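Local coordinates for protein O-ureido-L-serine synthase (Streptomyces lavendulae, PDB 3X43) that uses pyridoxal 5'-phosphate to join hydroxyurea to O-acetyl-L-serine, giving O-ureido-L-serine for D-cycloserine biosynthesis, and also makes L-cysteine from sulfide, at residues T27-K32 against T284-M289. Residues are numbered along the deposited sequence; the frame is centred on the assembly and turned at random.
Sequences TSVYVK and TVLLAM
Five backbone hydrogen bonds join Ser28, Tyr30 and Lys32 to Thr284, Leu286 and Ala288 as neighbouring parallel strands. Ser28 and Tyr30 each give N-H to one residue and accept from another. Tyr30 N reaches Leu286 O at 2.7 Å. Its own carbonyl O receives Ala288 N at 3.0 Å, and Lys32 N closes the series on Ala288 O. CA-H...O contacts supplement these bonds, the shortest from Val285 CA to Ser28 O at 3.2 Å.

Apolar contacts differ on the two faces. Beta-branched Val29, Val31 and Val285 suit extended backbone and buried surroundings. Beside Val29 and Leu286, whose methyls CG2 and CD1 meet at 4.0 Å, Val31 sets CG2 against the lone methyl, CB, of Ala288, a side chain short enough to admit the branched valine. On the other face Tyr30 has CG anti to its carbonyl carbon (chi1 -73°), which swings the ring back toward Val285; CG1 of that valine meets the ring edge, 3.9 Å from CD1. Leu287 lays CD1 over the face of the Tyr30 carbonyl, 3.5 Å from Tyr30 O. This face packs on helix 147-164, where Phe164 meets the flat Tyr30 ring edge-to-face, while Tyr30 also touches Leu3 of the second subunit.

At the C-terminal end Lys32 and Met289 run side by side, with Met289 SD 3.9 Å from Lys32 CB. The lysine's long aliphatic chain can pack on sulfur while NZ continues to a salt bridge with Glu159 and a hydrogen bond to Thr14.

Main-chain bonding thus fixes the register of two adjacent strands of the mixed sheet, far apart in sequence, with 27-33 lying between 16-18 and 284-290. Apolar side chains fill much of both faces, and the Met289 side chain lies about 4 Å from that of pyridoxal-phosphate-binding Thr181, near the cofactor pocket.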
ATOM      1  N   THR B  27      11.612 -21.927 -14.910  1.00 46.09           N
ATOM      2  CA  THR B  27      11.783 -20.489 -15.031  1.00 44.13           C
ATOM      3  C   THR B  27      10.670 -19.697 -14.328  1.00 43.83           C
ATOM      4  O   THR B  27       9.610 -20.239 -14.004  1.00 44.73           O
ATOM      5  CB  THR B  27      11.823 -20.140 -16.543  1.00 44.24           C
ATOM      6  OG1 THR B  27      13.178 -19.930 -16.947  1.00 48.24           O
ATOM      7  CG2 THR B  27      10.981 -18.932 -16.866  1.00 44.47           C
ATOM      8  N   SER B  28      10.931 -18.417 -14.083  1.00 41.56           N
ATOM      9  CA  SER B  28       9.960 -17.521 -13.462  1.00 37.76           C
ATOM     10  C   SER B  28       9.904 -16.248 -14.290  1.00 37.66           C
ATOM     11  O   SER B  28      10.920 -15.577 -14.473  1.00 37.90           O
ATOM     12  CB  SER B  28      10.376 -17.164 -12.043  1.00 38.48           C
ATOM     13  OG  SER B  28       9.518 -17.775 -11.105  1.00 41.43           O
ATOM     14  N   VAL B  29       8.725 -15.923 -14.802  1.00 34.71           N
ATOM     15  CA  VAL B  29       8.568 -14.723 -15.602  1.00 33.98           C
ATOM     16  C   VAL B  29       7.525 -13.805 -14.975  1.00 35.23           C
ATOM     17  O   VAL B  29       6.337 -14.142 -14.916  1.00 36.02           O
ATOM     18  CB  VAL B  29       8.133 -15.069 -17.035  1.00 33.39           C
ATOM     19  CG1 VAL B  29       7.781 -13.795 -17.804  1.00 26.34           C
ATOM     20  CG2 VAL B  29       9.246 -15.832 -17.736  1.00 27.66           C
ATOM     21  N   TYR B  30       7.974 -12.645 -14.504  1.00 31.53           N
ATOM     22  CA  TYR B  30       7.079 -11.674 -13.891  1.00 30.55           C
ATOM     23  C   TYR B  30       6.749 -10.593 -14.895  1.00 31.21           C
ATOM     24  O   TYR B  30       7.501 -10.342 -15.843  1.00 28.42           O
ATOM     25  CB  TYR B  30       7.716 -11.046 -12.657  1.00 31.78           C
ATOM     26  CG  TYR B  30       7.772 -11.972 -11.473  1.00 28.70           C
ATOM     27  CD1 TYR B  30       8.862 -12.825 -11.286  1.00 32.07           C
ATOM     28  CD2 TYR B  30       6.763 -11.971 -10.522  1.00 25.77           C
ATOM     29  CE1 TYR B  30       8.938 -13.650 -10.163  1.00 34.22           C
ATOM     30  CE2 TYR B  30       6.829 -12.786  -9.403  1.00 28.19           C
ATOM     31  CZ  TYR B  30       7.922 -13.620  -9.226  1.00 34.40           C
ATOM     32  OH  TYR B  30       8.019 -14.394  -8.097  1.00 36.90           O
ATOM     33  N   VAL B  31       5.630  -9.922 -14.671  1.00 29.43           N
ATOM     34  CA  VAL B  31       5.204  -8.915 -15.606  1.00 28.29           C
ATOM     35  C   VAL B  31       4.685  -7.643 -14.917  1.00 31.61           C
ATOM     36  O   VAL B  31       3.991  -7.725 -13.905  1.00 30.41           O
ATOM     37  CB  VAL B  31       4.156  -9.590 -16.516  1.00 32.88           C
ATOM     38  CG1 VAL B  31       2.747  -9.141 -16.168  1.00 30.90           C
ATOM     39  CG2 VAL B  31       4.530  -9.388 -17.954  1.00 31.67           C
ATOM     40  N   LYS B  32       5.047  -6.473 -15.456  1.00 32.39           N
ATOM     41  CA  LYS B  32       4.615  -5.177 -14.903  1.00 28.88           C
ATOM     42  C   LYS B  32       3.451  -4.599 -15.711  1.00 28.79           C
ATOM     43  O   LYS B  32       3.622  -4.213 -16.859  1.00 31.95           O
ATOM     44  CB  LYS B  32       5.781  -4.181 -14.902  1.00 28.29           C
ATOM     45  CG  LYS B  32       5.606  -3.028 -13.905  1.00 27.54           C
ATOM     46  CD  LYS B  32       6.945  -2.579 -13.355  1.00 26.55           C
ATOM     47  CE  LYS B  32       6.861  -1.230 -12.671  1.00 28.66           C
ATOM     48  NZ  LYS B  32       5.896  -1.215 -11.536  1.00 26.45           N
ATOM     49  N   THR B 284      15.941 -19.187 -13.535  1.00 45.50           N
ATOM     50  CA  THR B 284      16.060 -17.863 -14.133  1.00 43.32           C
ATOM     51  C   THR B 284      14.780 -17.049 -13.915  1.00 41.94           C
ATOM     52  O   THR B 284      13.670 -17.563 -14.086  1.00 40.07           O
ATOM     53  CB  THR B 284      16.339 -17.964 -15.652  1.00 41.73           C
ATOM     54  OG1 THR B 284      17.580 -18.654 -15.863  1.00 43.65           O
ATOM     55  CG2 THR B 284      16.422 -16.571 -16.277  1.00 38.17           C
ATOM     56  N   VAL B 285      14.949 -15.784 -13.532  1.00 39.58           N
ATOM     57  CA  VAL B 285      13.833 -14.875 -13.286  1.00 34.14           C
ATOM     58  C   VAL B 285      13.855 -13.736 -14.297  1.00 32.39           C
ATOM     59  O   VAL B 285      14.861 -13.050 -14.452  1.00 32.27           O
ATOM     60  CB  VAL B 285      13.909 -14.278 -11.864  1.00 34.60           C
ATOM     61  CG1 VAL B 285      12.707 -13.367 -11.609  1.00 33.40           C
ATOM     62  CG2 VAL B 285      13.954 -15.392 -10.840  1.00 28.32           C
ATOM     63  N   LEU B 286      12.743 -13.535 -14.991  1.00 32.82           N
ATOM     64  CA  LEU B 286      12.665 -12.472 -15.986  1.00 33.26           C
ATOM     65  C   LEU B 286      11.535 -11.496 -15.675  1.00 35.07           C
ATOM     66  O   LEU B 286      10.527 -11.870 -15.079  1.00 36.96           O
ATOM     67  CB  LEU B 286      12.449 -13.074 -17.375  1.00 30.84           C
ATOM     68  CG  LEU B 286      13.589 -13.964 -17.890  1.00 32.94           C
ATOM     69  CD1 LEU B 286      13.249 -15.437 -17.648  1.00 30.32           C
ATOM     70  CD2 LEU B 286      13.815 -13.702 -19.367  1.00 25.40           C
ATOM     71  N   LEU B 287      11.708 -10.241 -16.079  1.00 34.19           N
ATOM     72  CA  LEU B 287      10.679  -9.228 -15.864  1.00 29.23           C
ATOM     73  C   LEU B 287      10.396  -8.553 -17.199  1.00 28.51           C
ATOM     74  O   LEU B 287      11.310  -8.095 -17.877  1.00 30.02           O
ATOM     75  CB  LEU B 287      11.138  -8.183 -14.841  1.00 28.99           C
ATOM     76  CG  LEU B 287      10.201  -6.976 -14.666  1.00 27.50           C
ATOM     77  CD1 LEU B 287       8.806  -7.460 -14.358  1.00 20.94           C
ATOM     78  CD2 LEU B 287      10.696  -6.090 -13.527  1.00 25.38           C
ATOM     79  N   ALA B 288       9.130  -8.507 -17.580  1.00 26.62           N
ATOM     80  CA  ALA B 288       8.740  -7.895 -18.836  1.00 25.42           C
ATOM     81  C   ALA B 288       7.762  -6.750 -18.571  1.00 28.12           C
ATOM     82  O   ALA B 288       6.933  -6.839 -17.664  1.00 28.87           O
ATOM     83  CB  ALA B 288       8.094  -8.942 -19.733  1.00 22.79           C
ATOM     84  N   MET B 289       7.871  -5.680 -19.359  1.00 27.86           N
ATOM     85  CA  MET B 289       6.994  -4.509 -19.228  1.00 29.24           C
ATOM     86  C   MET B 289       5.752  -4.639 -20.104  1.00 28.23           C
ATOM     87  O   MET B 289       5.858  -4.926 -21.289  1.00 33.05           O
ATOM     88  CB  MET B 289       7.727  -3.223 -19.639  1.00 26.73           C
ATOM     89  CG  MET B 289       8.867  -2.785 -18.722  1.00 25.85           C
ATOM     90  SD  MET B 289       8.343  -2.235 -17.081  1.00 33.12           S
ATOM     91  CE  MET B 289       7.130  -0.967 -17.457  1.00 23.76           C
TER